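Local coordinates for 361aa long hypothetical D-aminopeptidase (Pyrococcus horikoshii, PDB 2DRH), which is of uncertain function but belongs to the S58 peptidase family and may act as an aminopeptidase, at residues G11-G16 with L311-A316; K17-T22 with V319-I324; N61-K66 with G127-L132; T286-K291 with I298-L303. One frame throughout, in Å; residues are numbered along the deposited sequence.

Contact 1. Residues G11-G16 with L311-A316; sequences GVFKPG and LFKATA
The Phe13 ring meets Lys313 at its edge, where Lys313 CB lies in the ring plane, 3.8 Å from Phe13 CE2. Farther out along the lysine chain the approach becomes oblique. Phe13 CE2 is 3.4 Å from Lys313 CG and 3.3 Å from Lys313 CD, the closest approach of the two segments. Phe13 CD2 also sits 4.0 Å from Ala314 CB. Phe13 CG stands anti to its carbonyl carbon (chi1 -71°), which carries the ring out of the loop and onto the helix. Val12 adds a looser touch at right angles to the lysine chain, with Val12 CG2 4.2 Å from Lys313 CD.

The contact lays the N-terminal loop 11-16 against helix 309-328, which packs on strands 184-193 and 198-207. No hydrogen bond joins the two segments. One turn farther along the helix, however, the carboxylate of Glu317 accepts from Val12 N and Phe13 N. Lys313 bends at its last two torsions, and its ammonium end makes a cation-pi contact with Tyr272 of a second subunit.

The lysine is therefore used in two ways. Its methylene groups give Phe13 an apolar surface within the subunit, while its charged end serves the interface between subunits.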
loop_
_atom_site.group_PDB
_atom_site.type_symbol
_atom_site.label_atom_id
_atom_site.label_comp_id
_atom_site.label_asym_id
_atom_site.label_seq_id
_atom_site.Cartn_x
_atom_site.Cartn_y
_atom_site.Cartn_z
ATOM N N GLY A 11 -6.574 6.054 -29.664
ATOM C CA GLY A 11 -7.440 5.007 -29.160
ATOM C C GLY A 11 -8.397 4.483 -30.216
ATOM O O GLY A 11 -8.300 4.852 -31.389
ATOM N N VAL A 12 -9.325 3.629 -29.797
ATOM C CA VAL A 12 -10.295 3.036 -30.708
ATOM C C VAL A 12 -11.733 3.298 -30.275
ATOM O O VAL A 12 -12.677 2.974 -30.997
ATOM C CB VAL A 12 -10.092 1.512 -30.807
ATOM C CG1 VAL A 12 -8.676 1.202 -31.265
ATOM C CG2 VAL A 12 -10.364 0.866 -29.457
ATOM N N PHE A 13 -11.909 3.868 -29.089
ATOM C CA PHE A 13 -13.253 4.159 -28.606
ATOM C C PHE A 13 -13.662 5.543 -29.072
ATOM O O PHE A 13 -12.816 6.414 -29.266
ATOM C CB PHE A 13 -13.310 4.086 -27.080
ATOM C CG PHE A 13 -13.193 2.691 -26.534
ATOM C CD1 PHE A 13 -14.146 1.730 -26.843
ATOM C CD2 PHE A 13 -12.131 2.338 -25.713
ATOM C CE1 PHE A 13 -14.042 0.430 -26.339
ATOM C CE2 PHE A 13 -12.018 1.047 -25.205
ATOM C CZ PHE A 13 -12.974 0.090 -25.519
ATOM N N LYS A 14 -14.958 5.742 -29.264
ATOM C CA LYS A 14 -15.446 7.035 -29.705
ATOM C C LYS A 14 -15.594 7.958 -28.508
ATOM O O LYS A 14 -15.930 7.522 -27.409
ATOM C CB LYS A 14 -16.796 6.887 -30.418
ATOM C CG LYS A 14 -17.899 6.287 -29.569
ATOM C CD LYS A 14 -19.222 6.252 -30.338
ATOM C CE LYS A 14 -20.372 5.736 -29.472
ATOM N NZ LYS A 14 -20.187 4.315 -29.047
ATOM N N PRO A 15 -15.326 9.253 -28.703
ATOM C CA PRO A 15 -15.446 10.216 -27.610
ATOM C C PRO A 15 -16.907 10.565 -27.327
ATOM O O PRO A 15 -17.807 10.183 -28.085
ATOM C CB PRO A 15 -14.657 11.410 -28.127
ATOM C CG PRO A 15 -14.929 11.359 -29.600
ATOM C CD PRO A 15 -14.766 9.886 -29.909
ATOM N N GLY A 16 -17.135 11.275 -26.227
ATOM C CA GLY A 16 -18.482 11.686 -25.877
ATOM C C GLY A 16 -18.861 12.904 -26.700
ATOM O O GLY A 16 -18.033 13.423 -27.444
ATOM N N LEU A 311 -13.184 -0.406 -19.802
ATOM C CA LEU A 311 -13.081 0.830 -19.033
ATOM C C LEU A 311 -11.601 1.157 -18.747
ATOM O O LEU A 311 -11.218 2.326 -18.688
ATOM C CB LEU A 311 -13.876 0.717 -17.724
ATOM C CG LEU A 311 -15.399 0.512 -17.860
ATOM C CD1 LEU A 311 -15.986 0.110 -16.524
ATOM C CD2 LEU A 311 -16.065 1.783 -18.359
ATOM N N PHE A 312 -10.773 0.131 -18.570
ATOM C CA PHE A 312 -9.344 0.360 -18.328
ATOM C C PHE A 312 -8.726 0.990 -19.576
ATOM O O PHE A 312 -7.935 1.930 -19.488
ATOM C CB PHE A 312 -8.610 -0.953 -18.032
ATOM C CG PHE A 312 -8.922 -1.555 -16.687
ATOM C CD1 PHE A 312 -9.687 -0.873 -15.749
ATOM C CD2 PHE A 312 -8.416 -2.810 -16.351
ATOM C CE1 PHE A 312 -9.942 -1.432 -14.496
ATOM C CE2 PHE A 312 -8.665 -3.374 -15.107
ATOM C CZ PHE A 312 -9.429 -2.683 -14.178
ATOM N N LYS A 313 -9.088 0.466 -20.743
ATOM C CA LYS A 313 -8.559 0.995 -21.997
ATOM C C LYS A 313 -9.066 2.411 -22.257
ATOM O O LYS A 313 -8.287 3.302 -22.608
ATOM C CB LYS A 313 -8.940 0.083 -23.168
ATOM C CG LYS A 313 -8.732 0.724 -24.536
ATOM C CD LYS A 313 -8.999 -0.248 -25.666
ATOM C CE LYS A 313 -7.936 -1.326 -25.704
ATOM N NZ LYS A 313 -6.592 -0.713 -25.839
ATOM N N ALA A 314 -10.371 2.611 -22.081
ATOM C CA ALA A 314 -10.995 3.915 -22.288
ATOM C C ALA A 314 -10.348 4.968 -21.383
ATOM O O ALA A 314 -10.201 6.120 -21.767
ATOM C CB ALA A 314 -12.507 3.827 -22.001
ATOM N N THR A 315 -9.978 4.561 -20.177
ATOM C CA THR A 315 -9.338 5.466 -19.230
ATOM C C THR A 315 -7.995 5.918 -19.797
ATOM O O THR A 315 -7.723 7.114 -19.885
ATOM C CB THR A 315 -9.099 4.769 -17.869
ATOM O OG1 THR A 315 -10.358 4.400 -17.298
ATOM C CG2 THR A 315 -8.352 5.704 -16.899
ATOM N N ALA A 316 -7.163 4.954 -20.181
ATOM C CA ALA A 316 -5.856 5.259 -20.747
ATOM C C ALA A 316 -6.024 6.166 -21.959
ATOM O O ALA A 316 -5.256 7.108 -22.154
ATOM C CB ALA A 316 -5.136 3.964 -21.149
#

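Contact 2. Residues K17-T22 with V319-I324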
loop_
_atom_site.group_PDB
_atom_site.type_symbol
_atom_site.label_atom_id
_atom_site.label_comp_id
_atom_site.label_asym_id
_atom_site.label_seq_id
_atom_site.Cartn_x
_atom_site.Cartn_y
_atom_site.Cartn_z
ATOM N N LYS A 17 -20.100 13.368 -26.557
ATOM C CA LYS A 17 -20.589 14.525 -27.308
ATOM C C LYS A 17 -19.683 15.753 -27.230
ATOM O O LYS A 17 -19.355 16.355 -28.252
ATOM C CB LYS A 17 -21.996 14.902 -26.829
ATOM C CG LYS A 17 -23.032 13.808 -27.046
ATOM C CD LYS A 17 -24.403 14.202 -26.507
ATOM C CE LYS A 17 -24.955 15.441 -27.201
ATOM N NZ LYS A 17 -26.320 15.795 -26.702
ATOM N N ARG A 18 -19.285 16.127 -26.019
ATOM C CA ARG A 18 -18.430 17.295 -25.828
ATOM C C ARG A 18 -16.945 16.912 -25.806
ATOM O O ARG A 18 -16.071 17.767 -25.951
ATOM C CB ARG A 18 -18.796 17.989 -24.511
ATOM C CG ARG A 18 -20.300 18.059 -24.242
ATOM C CD ARG A 18 -20.608 18.609 -22.850
ATOM N NE ARG A 18 -20.513 20.064 -22.788
ATOM C CZ ARG A 18 -21.559 20.885 -22.816
ATOM N NH1 ARG A 18 -22.789 20.401 -22.900
ATOM N NH2 ARG A 18 -21.374 22.195 -22.760
ATOM N N ASN A 19 -16.671 15.623 -25.646
ATOM C CA ASN A 19 -15.304 15.120 -25.556
ATOM C C ASN A 19 -14.613 15.839 -24.396
ATOM O O ASN A 19 -13.512 16.378 -24.530
ATOM C CB ASN A 19 -14.534 15.337 -26.865
ATOM C CG ASN A 19 -13.199 14.593 -26.881
ATOM O OD1 ASN A 19 -13.068 13.520 -26.284
ATOM N ND2 ASN A 19 -12.210 15.153 -27.574
ATOM N N LYS A 20 -15.303 15.847 -23.258
ATOM C CA LYS A 20 -14.818 16.466 -22.030
ATOM C C LYS A 20 -15.317 15.620 -20.868
ATOM O O LYS A 20 -16.283 14.862 -21.010
ATOM C CB LYS A 20 -15.358 17.888 -21.884
ATOM C CG LYS A 20 -14.786 18.914 -22.853
ATOM C CD LYS A 20 -15.526 20.240 -22.687
ATOM C CE LYS A 20 -14.978 21.335 -23.594
ATOM N NZ LYS A 20 -13.702 21.923 -23.075
ATOM N N ILE A 21 -14.666 15.753 -19.719
ATOM C CA ILE A 21 -15.053 14.988 -18.539
ATOM C C ILE A 21 -16.530 15.191 -18.170
ATOM O O ILE A 21 -17.152 14.311 -17.577
ATOM C CB ILE A 21 -14.166 15.357 -17.329
ATOM C CG1 ILE A 21 -14.425 14.381 -16.184
ATOM C CG2 ILE A 21 -14.435 16.797 -16.898
ATOM C CD1 ILE A 21 -13.489 14.561 -14.995
ATOM N N THR A 22 -17.084 16.346 -18.529
ATOM C CA THR A 22 -18.483 16.657 -18.231
ATOM C C THR A 22 -19.476 15.868 -19.084
ATOM O O THR A 22 -20.688 16.068 -18.979
ATOM C CB THR A 22 -18.776 18.153 -18.400
ATOM O OG1 THR A 22 -18.285 18.594 -19.669
ATOM C CG2 THR A 22 -18.111 18.953 -17.294
ATOM N N VAL A 319 -7.085 9.792 -20.968
ATOM C CA VAL A 319 -5.939 10.492 -20.388
ATOM C C VAL A 319 -4.944 10.912 -21.460
ATOM O O VAL A 319 -4.518 12.055 -21.485
ATOM C CB VAL A 319 -5.211 9.622 -19.332
ATOM C CG1 VAL A 319 -3.853 10.263 -18.949
ATOM C CG2 VAL A 319 -6.083 9.488 -18.089
ATOM N N GLU A 320 -4.586 9.996 -22.356
ATOM C CA GLU A 320 -3.623 10.325 -23.403
ATOM C C GLU A 320 -4.079 11.518 -24.235
ATOM O O GLU A 320 -3.304 12.451 -24.460
ATOM C CB GLU A 320 -3.366 9.124 -24.323
ATOM C CG GLU A 320 -2.267 9.375 -25.362
ATOM C CD GLU A 320 -1.976 8.167 -26.250
ATOM O OE1 GLU A 320 -2.237 7.018 -25.817
ATOM O OE2 GLU A 320 -1.466 8.367 -27.376
ATOM N N GLU A 321 -5.329 11.497 -24.697
ATOM C CA GLU A 321 -5.803 12.609 -25.493
ATOM C C GLU A 321 -5.922 13.864 -24.635
ATOM O O GLU A 321 -5.572 14.958 -25.083
ATOM C CB GLU A 321 -7.157 12.300 -26.150
ATOM C CG GLU A 321 -7.433 13.202 -27.365
ATOM C CD GLU A 321 -8.904 13.270 -27.762
ATOM O OE1 GLU A 321 -9.547 12.208 -27.904
ATOM O OE2 GLU A 321 -9.412 14.397 -27.940
ATOM N N ALA A 322 -6.407 13.709 -23.405
ATOM C CA ALA A 322 -6.566 14.853 -22.512
ATOM C C ALA A 322 -5.243 15.594 -22.325
ATOM O O ALA A 322 -5.225 16.825 -22.244
ATOM C CB ALA A 322 -7.106 14.407 -21.164
ATOM N N ILE A 323 -4.144 14.849 -22.255
ATOM C CA ILE A 323 -2.830 15.461 -22.091
ATOM C C ILE A 323 -2.492 16.262 -23.337
ATOM O O ILE A 323 -2.097 17.426 -23.247
ATOM C CB ILE A 323 -1.733 14.397 -21.854
ATOM C CG1 ILE A 323 -1.945 13.738 -20.487
ATOM C CG2 ILE A 323 -0.342 15.044 -21.935
ATOM C CD1 ILE A 323 -1.019 12.569 -20.206
ATOM N N ILE A 324 -2.658 15.643 -24.502
ATOM C CA ILE A 324 -2.369 16.327 -25.755
ATOM C C ILE A 324 -3.238 17.588 -25.897
ATOM O O ILE A 324 -2.732 18.664 -26.243
ATOM C CB ILE A 324 -2.595 15.384 -26.968
ATOM C CG1 ILE A 324 -1.647 14.184 -26.869
ATOM C CG2 ILE A 324 -2.385 16.135 -28.272
ATOM C CD1 ILE A 324 -0.182 14.552 -26.641
#
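A single buried side-chain hydrogen bond, Asn19 to Glu321, ties the loop before strand 28-36 to helix 309-328. It lies beside strand 184-193, in the alpha/beta core of this S58-family fold. The two side chains come from opposite directions, each with CG anti to its backbone N (chi1 -169° in Asn19), and they meet between loop and helix.

Both polar groups have further partners. Asn19 OD1 accepts from Ser189 N, so the amide bridges the strand and the helix. Glu321 OE1 forms a salt bridge with Arg190, and Glu321 OE2 also takes a bond from Asn325 ND2. The nearby arginine would be expected to keep the carboxylate ionised.

A leucine in place of Asn19 would probably leave Ser189 N without this acceptor and Glu321 OE2 without one of its two amide donors.

The bond is nearly straight at Asn19 (161° at the hydrogen) and leaves in the plane of the amide. The amide and carboxylate planes are 43° apart. Asn19 ND2 reaches Glu321 OE2 on its syn side at 2.9 Å.

Contact 3. Residues N61-K66 with G127-L132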
loop_
_atom_site.group_PDB
_atom_site.type_symbol
_atom_site.label_atom_id
_atom_site.label_comp_id
_atom_site.label_asym_id
_atom_site.label_seq_id
_atom_site.Cartn_x
_atom_site.Cartn_y
_atom_site.Cartn_z
ATOM N N ASN A 61 -25.364 18.203 -3.048
ATOM C CA ASN A 61 -24.456 18.333 -1.914
ATOM C C ASN A 61 -23.526 17.116 -1.886
ATOM O O ASN A 61 -23.941 16.013 -1.540
ATOM C CB ASN A 61 -25.249 18.412 -0.600
ATOM C CG ASN A 61 -24.367 18.758 0.595
ATOM O OD1 ASN A 61 -23.319 18.142 0.814
ATOM N ND2 ASN A 61 -24.791 19.744 1.375
ATOM N N ILE A 62 -22.264 17.333 -2.245
ATOM C CA ILE A 62 -21.275 16.256 -2.294
ATOM C C ILE A 62 -20.962 15.627 -0.936
ATOM O O ILE A 62 -20.664 14.439 -0.854
ATOM C CB ILE A 62 -19.978 16.763 -2.954
ATOM C CG1 ILE A 62 -20.330 17.481 -4.259
ATOM C CG2 ILE A 62 -19.052 15.596 -3.258
ATOM C CD1 ILE A 62 -19.185 18.229 -4.884
ATOM N N TYR A 63 -21.043 16.413 0.129
ATOM C CA TYR A 63 -20.778 15.895 1.472
ATOM C C TYR A 63 -21.890 14.966 1.989
ATOM O O TYR A 63 -21.619 13.902 2.565
ATOM C CB TYR A 63 -20.612 17.058 2.447
ATOM C CG TYR A 63 -20.295 16.632 3.860
ATOM C CD1 TYR A 63 -19.026 16.152 4.199
ATOM C CD2 TYR A 63 -21.255 16.723 4.862
ATOM C CE1 TYR A 63 -18.725 15.779 5.508
ATOM C CE2 TYR A 63 -20.963 16.354 6.178
ATOM C CZ TYR A 63 -19.691 15.885 6.492
ATOM O OH TYR A 63 -19.393 15.556 7.795
ATOM N N LYS A 64 -23.144 15.378 1.801
ATOM C CA LYS A 64 -24.276 14.578 2.255
ATOM C C LYS A 64 -24.525 13.426 1.294
ATOM O O LYS A 64 -25.031 12.378 1.691
ATOM C CB LYS A 64 -25.526 15.459 2.393
ATOM C CG LYS A 64 -25.377 16.528 3.463
ATOM C CD LYS A 64 -25.180 15.902 4.838
ATOM C CE LYS A 64 -24.792 16.943 5.883
ATOM N NZ LYS A 64 -25.746 18.087 5.928
ATOM N N GLU A 65 -24.175 13.627 0.029
ATOM C CA GLU A 65 -24.324 12.578 -0.969
ATOM C C GLU A 65 -22.970 12.360 -1.617
ATOM O O GLU A 65 -22.616 13.004 -2.608
ATOM C CB GLU A 65 -25.385 12.949 -2.012
ATOM C CG GLU A 65 -26.782 12.945 -1.420
ATOM C CD GLU A 65 -27.871 12.933 -2.466
ATOM O OE1 GLU A 65 -27.943 13.900 -3.255
ATOM O OE2 GLU A 65 -28.653 11.953 -2.488
ATOM N N LYS A 66 -22.218 11.438 -1.028
ATOM C CA LYS A 66 -20.868 11.101 -1.472
ATOM C C LYS A 66 -20.833 10.170 -2.687
ATOM O O LYS A 66 -21.819 9.493 -3.006
ATOM C CB LYS A 66 -20.122 10.440 -0.310
ATOM C CG LYS A 66 -20.034 11.283 0.956
ATOM C CD LYS A 66 -20.025 10.388 2.187
ATOM C CE LYS A 66 -19.308 11.011 3.369
ATOM N NZ LYS A 66 -19.792 12.372 3.737
ATOM N N GLY A 127 -19.678 14.610 12.173
ATOM C CA GLY A 127 -18.231 14.691 12.055
ATOM C C GLY A 127 -17.689 15.856 11.246
ATOM O O GLY A 127 -18.426 16.776 10.890
ATOM N N SER A 128 -16.389 15.816 10.957
ATOM C CA SER A 128 -15.741 16.879 10.195
ATOM C C SER A 128 -15.844 16.603 8.699
ATOM O O SER A 128 -16.754 15.910 8.254
ATOM C CB SER A 128 -14.267 17.005 10.604
ATOM O OG SER A 128 -13.526 15.860 10.221
ATOM N N VAL A 129 -14.910 17.142 7.922
ATOM C CA VAL A 129 -14.933 16.942 6.482
ATOM C C VAL A 129 -13.540 16.770 5.900
ATOM O O VAL A 129 -12.571 17.352 6.388
ATOM C CB VAL A 129 -15.647 18.117 5.776
ATOM C CG1 VAL A 129 -14.939 19.422 6.088
ATOM C CG2 VAL A 129 -15.701 17.869 4.283
ATOM N N ASN A 130 -13.460 15.970 4.840
ATOM C CA ASN A 130 -12.200 15.673 4.177
ATOM C C ASN A 130 -12.014 16.426 2.857
ATOM O O ASN A 130 -12.327 15.912 1.784
ATOM C CB ASN A 130 -12.107 14.164 3.947
ATOM C CG ASN A 130 -10.769 13.738 3.379
ATOM O OD1 ASN A 130 -9.708 14.138 3.872
ATOM N ND2 ASN A 130 -10.808 12.915 2.342
ATOM N N PRO A 131 -11.502 17.664 2.922
ATOM C CA PRO A 131 -11.293 18.442 1.700
ATOM C C PRO A 131 -10.277 17.779 0.781
ATOM O O PRO A 131 -9.233 17.302 1.234
ATOM C CB PRO A 131 -10.817 19.793 2.229
ATOM C CG PRO A 131 -10.146 19.441 3.517
ATOM C CD PRO A 131 -11.094 18.438 4.107
ATOM N N LEU A 132 -10.589 17.749 -0.509
ATOM C CA LEU A 132 -9.714 17.135 -1.496
ATOM C C LEU A 132 -9.081 18.197 -2.381
ATOM O O LEU A 132 -9.765 18.866 -3.162
ATOM C CB LEU A 132 -10.509 16.145 -2.342
ATOM C CG LEU A 132 -9.801 15.331 -3.425
ATOM C CD1 LEU A 132 -8.622 14.541 -2.844
ATOM C CD2 LEU A 132 -10.832 14.381 -4.035
#
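Tyr63 makes the whole contact with residues 127-132, and its packing is tight at the hydroxyl end and beside CD1. Tyr63 OH donates to Ser128 O at 2.7 Å. The hydroxyl arrives 28° out of the carbonyl plane, and Ser128 O lies near the plane of the ring, 3.4 Å from Tyr63 CE1. Next to it, Tyr63 CD1 is 3.7 Å from Val129 CG2, a methyl that approaches the ring obliquely. With CG anti to its backbone N (chi1 -178°), the Tyr63 side chain extends toward loop 127-132 and brings OH to Ser128 O.

One ring face carries the end of Lys66. Lys66 NZ sits 3.9 Å above the Tyr63 ring plane, offset toward the rim. It donates to Tyr63 O at 2.7 Å, in the plane of that carbonyl, and also forms a salt bridge with Glu93 and a hydrogen bond with His292 ND1. This buried ammonium group therefore has three polar partners.

The turn that presents Tyr63 leads into strand 65-73 and contains an Asx motif: Lys64 N donates to Asn61 OD1 at 2.9 Å. The far loop leads from helix 104-118 to strand 132-136.

Toward solvent the contact is looser. Lys64, partly exposed, brings its CE to the edge of the Tyr63 ring, in plane, and its ammonium end forms a salt bridge with Asp121. Gly127 is also partly exposed, and its O stands 3.5 Å from Tyr63 OH. Ser128 and Val129, in contrast, pack against Thr101 and Leu102 of a third subunit.

Contact 4. Residues T286-K291 with I298-L303; sequences TANRIK and IEIKAL
Asn288 grips the backbone of Lys301 with both ends of its amide. Lys301 N donates to Asn288 OD1 at 3.0 Å in a nearly straight bond (166° at the hydrogen). Asn288 ND2 donates to Lys301 O at 2.7 Å. That bond is more bent, but it meets a lone pair of Lys301 O in the carbonyl plane. The paired bonds fix the rotation of the amide. A third, weak bond runs from Lys301 NZ to Ala287 O at 3.2 Å; a bend at the third torsion of Lys301 (chi3 -57°) turns the ammonium group that way.

Strands 288-291 and 298-302 run roughly antiparallel, at 156°, but their axes come no closer than 7.9 Å. No backbone hydrogen bond joins them, and the Asn288 side chain spans the gap.

Carbon atoms of the far strand pack beside the amide. Lys301 CB lies 3.7 Å from Asn288 OD1, and Ile300 CG2 lies 3.9 Å from Asn288 ND2. Farther along, Ile290 CD1 meets Ile300 CD1 at 4.4 Å, and both isoleucines also touch Leu68 of strand 65-73.

Replacing Asn288 by alanine is likely to leave Lys301 N and O without these mates and strand 298-302 less firmly held to strand 288-291.

Ile298, Ile300 and Ala302 pair in an antiparallel ladder with a strand of a fourth subunit. The asparagine thus mimics a backbone partner at Lys301, and links the strand at the subunit interface to the sheet of its own chain.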
loop_
_atom_site.group_PDB
_atom_site.type_symbol
_atom_site.label_atom_id
_atom_site.label_comp_id
_atom_site.label_asym_id
_atom_site.label_seq_id
_atom_site.Cartn_x
_atom_site.Cartn_y
_atom_site.Cartn_z
ATOM N N THR A 286 -20.188 8.106 -10.585
ATOM C CA THR A 286 -21.395 8.842 -10.227
ATOM C C THR A 286 -22.551 7.862 -10.085
ATOM O O THR A 286 -23.663 8.247 -9.742
ATOM C CB THR A 286 -21.775 9.846 -11.325
ATOM O OG1 THR A 286 -21.944 9.143 -12.565
ATOM C CG2 THR A 286 -20.691 10.900 -11.496
ATOM N N ALA A 287 -22.277 6.589 -10.349
ATOM C CA ALA A 287 -23.299 5.550 -10.292
ATOM C C ALA A 287 -23.860 5.228 -8.905
ATOM O O ALA A 287 -25.045 4.896 -8.778
ATOM C CB ALA A 287 -22.767 4.281 -10.944
ATOM N N ASN A 288 -23.027 5.317 -7.869
ATOM C CA ASN A 288 -23.479 5.020 -6.511
ATOM C C ASN A 288 -23.280 6.175 -5.543
ATOM O O ASN A 288 -22.148 6.484 -5.154
ATOM C CB ASN A 288 -22.752 3.792 -5.951
ATOM C CG ASN A 288 -23.222 2.491 -6.578
ATOM O OD1 ASN A 288 -24.312 1.997 -6.277
ATOM N ND2 ASN A 288 -22.399 1.928 -7.456
ATOM N N ARG A 289 -24.377 6.810 -5.143
ATOM C CA ARG A 289 -24.284 7.910 -4.194
ATOM C C ARG A 289 -24.407 7.355 -2.783
ATOM O O ARG A 289 -25.286 6.540 -2.499
ATOM C CB ARG A 289 -25.374 8.956 -4.450
ATOM C CG ARG A 289 -25.127 9.807 -5.690
ATOM C CD ARG A 289 -26.071 11.004 -5.741
ATOM N NE ARG A 289 -25.945 11.754 -6.989
ATOM C CZ ARG A 289 -26.590 12.887 -7.253
ATOM N NH1 ARG A 289 -27.412 13.412 -6.355
ATOM N NH2 ARG A 289 -26.418 13.492 -8.421
ATOM N N ILE A 290 -23.508 7.792 -1.908
ATOM C CA ILE A 290 -23.487 7.338 -0.524
ATOM C C ILE A 290 -24.006 8.441 0.392
ATOM O O ILE A 290 -23.416 9.516 0.470
ATOM C CB ILE A 290 -22.043 6.975 -0.094
ATOM C CG1 ILE A 290 -21.333 6.221 -1.224
ATOM C CG2 ILE A 290 -22.069 6.145 1.173
ATOM C CD1 ILE A 290 -22.026 4.946 -1.665
ATOM N N LYS A 291 -25.107 8.174 1.089
ATOM C CA LYS A 291 -25.687 9.160 1.995
ATOM C C LYS A 291 -24.918 9.206 3.312
ATOM O O LYS A 291 -24.771 8.195 3.991
ATOM C CB LYS A 291 -27.163 8.844 2.273
ATOM C CG LYS A 291 -28.062 8.892 1.044
ATOM C CD LYS A 291 -29.533 8.804 1.439
ATOM C CE LYS A 291 -30.439 8.856 0.216
ATOM N NZ LYS A 291 -31.875 8.862 0.596
ATOM N N ILE A 298 -26.857 -1.253 2.519
ATOM C CA ILE A 298 -27.072 -0.676 1.205
ATOM C C ILE A 298 -26.720 -1.659 0.105
ATOM O O ILE A 298 -26.100 -2.693 0.345
ATOM C CB ILE A 298 -26.249 0.612 1.009
ATOM C CG1 ILE A 298 -24.754 0.299 1.067
ATOM C CG2 ILE A 298 -26.628 1.626 2.079
ATOM C CD1 ILE A 298 -23.872 1.519 0.895
ATOM N N GLU A 299 -27.142 -1.335 -1.104
ATOM C CA GLU A 299 -26.858 -2.178 -2.243
ATOM C C GLU A 299 -25.967 -1.389 -3.181
ATOM O O GLU A 299 -26.391 -0.389 -3.755
ATOM C CB GLU A 299 -28.156 -2.573 -2.944
ATOM C CG GLU A 299 -29.011 -3.523 -2.136
ATOM C CD GLU A 299 -30.333 -3.822 -2.805
ATOM O OE1 GLU A 299 -31.234 -2.953 -2.774
ATOM O OE2 GLU A 299 -30.469 -4.927 -3.374
ATOM N N ILE A 300 -24.721 -1.828 -3.310
ATOM C CA ILE A 300 -23.770 -1.167 -4.190
ATOM C C ILE A 300 -23.868 -1.812 -5.566
ATOM O O ILE A 300 -23.674 -3.021 -5.695
ATOM C CB ILE A 300 -22.305 -1.351 -3.696
ATOM C CG1 ILE A 300 -22.161 -0.876 -2.250
ATOM C CG2 ILE A 300 -21.354 -0.620 -4.627
ATOM C CD1 ILE A 300 -22.478 0.578 -2.041
ATOM N N LYS A 301 -24.185 -1.021 -6.587
ATOM C CA LYS A 301 -24.251 -1.550 -7.944
ATOM C C LYS A 301 -22.799 -1.618 -8.392
ATOM O O LYS A 301 -22.040 -0.680 -8.152
ATOM C CB LYS A 301 -25.019 -0.606 -8.874
ATOM C CG LYS A 301 -26.509 -0.471 -8.566
ATOM C CD LYS A 301 -27.169 0.549 -9.493
ATOM C CE LYS A 301 -26.488 1.911 -9.377
ATOM N NZ LYS A 301 -27.117 2.964 -10.221
ATOM N N ALA A 302 -22.415 -2.714 -9.037
ATOM C CA ALA A 302 -21.041 -2.865 -9.488
ATOM C C ALA A 302 -20.866 -3.906 -10.585
ATOM O O ALA A 302 -21.445 -4.992 -10.538
ATOM C CB ALA A 302 -20.148 -3.217 -8.301
ATOM N N LEU A 303 -20.051 -3.560 -11.571
ATOM C CA LEU A 303 -19.755 -4.456 -12.676
ATOM C C LEU A 303 -18.747 -5.498 -12.219
ATOM O O LEU A 303 -17.830 -5.190 -11.457
ATOM C CB LEU A 303 -19.151 -3.675 -13.845
ATOM C CG LEU A 303 -20.034 -2.634 -14.538
ATOM C CD1 LEU A 303 -19.176 -1.731 -15.397
ATOM C CD2 LEU A 303 -21.096 -3.335 -15.374
#

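Overall arrangement
The four contacts form two pairs. Contacts 1 and 2 have centres about 10 Å apart and place successive parts of the N-terminal loop on the same helix 309-328, about two turns apart. Contacts 3 and 4 have centres about 16 Å apart and meet in one sheet, where strands 65-73 and 288-291 are neighbours; a salt bridge between Glu65 and Arg289 also joins them. The segments of contacts 1 and 2 alternate along the chain. Contact 3 closes before contact 4 opens, and both are nested inside contacts 1 and 2. Leu303 packs on Leu311, linking contacts 4 and 1. Contacts 1, 3 and 4 each border a different subunit, while contact 2 touches none.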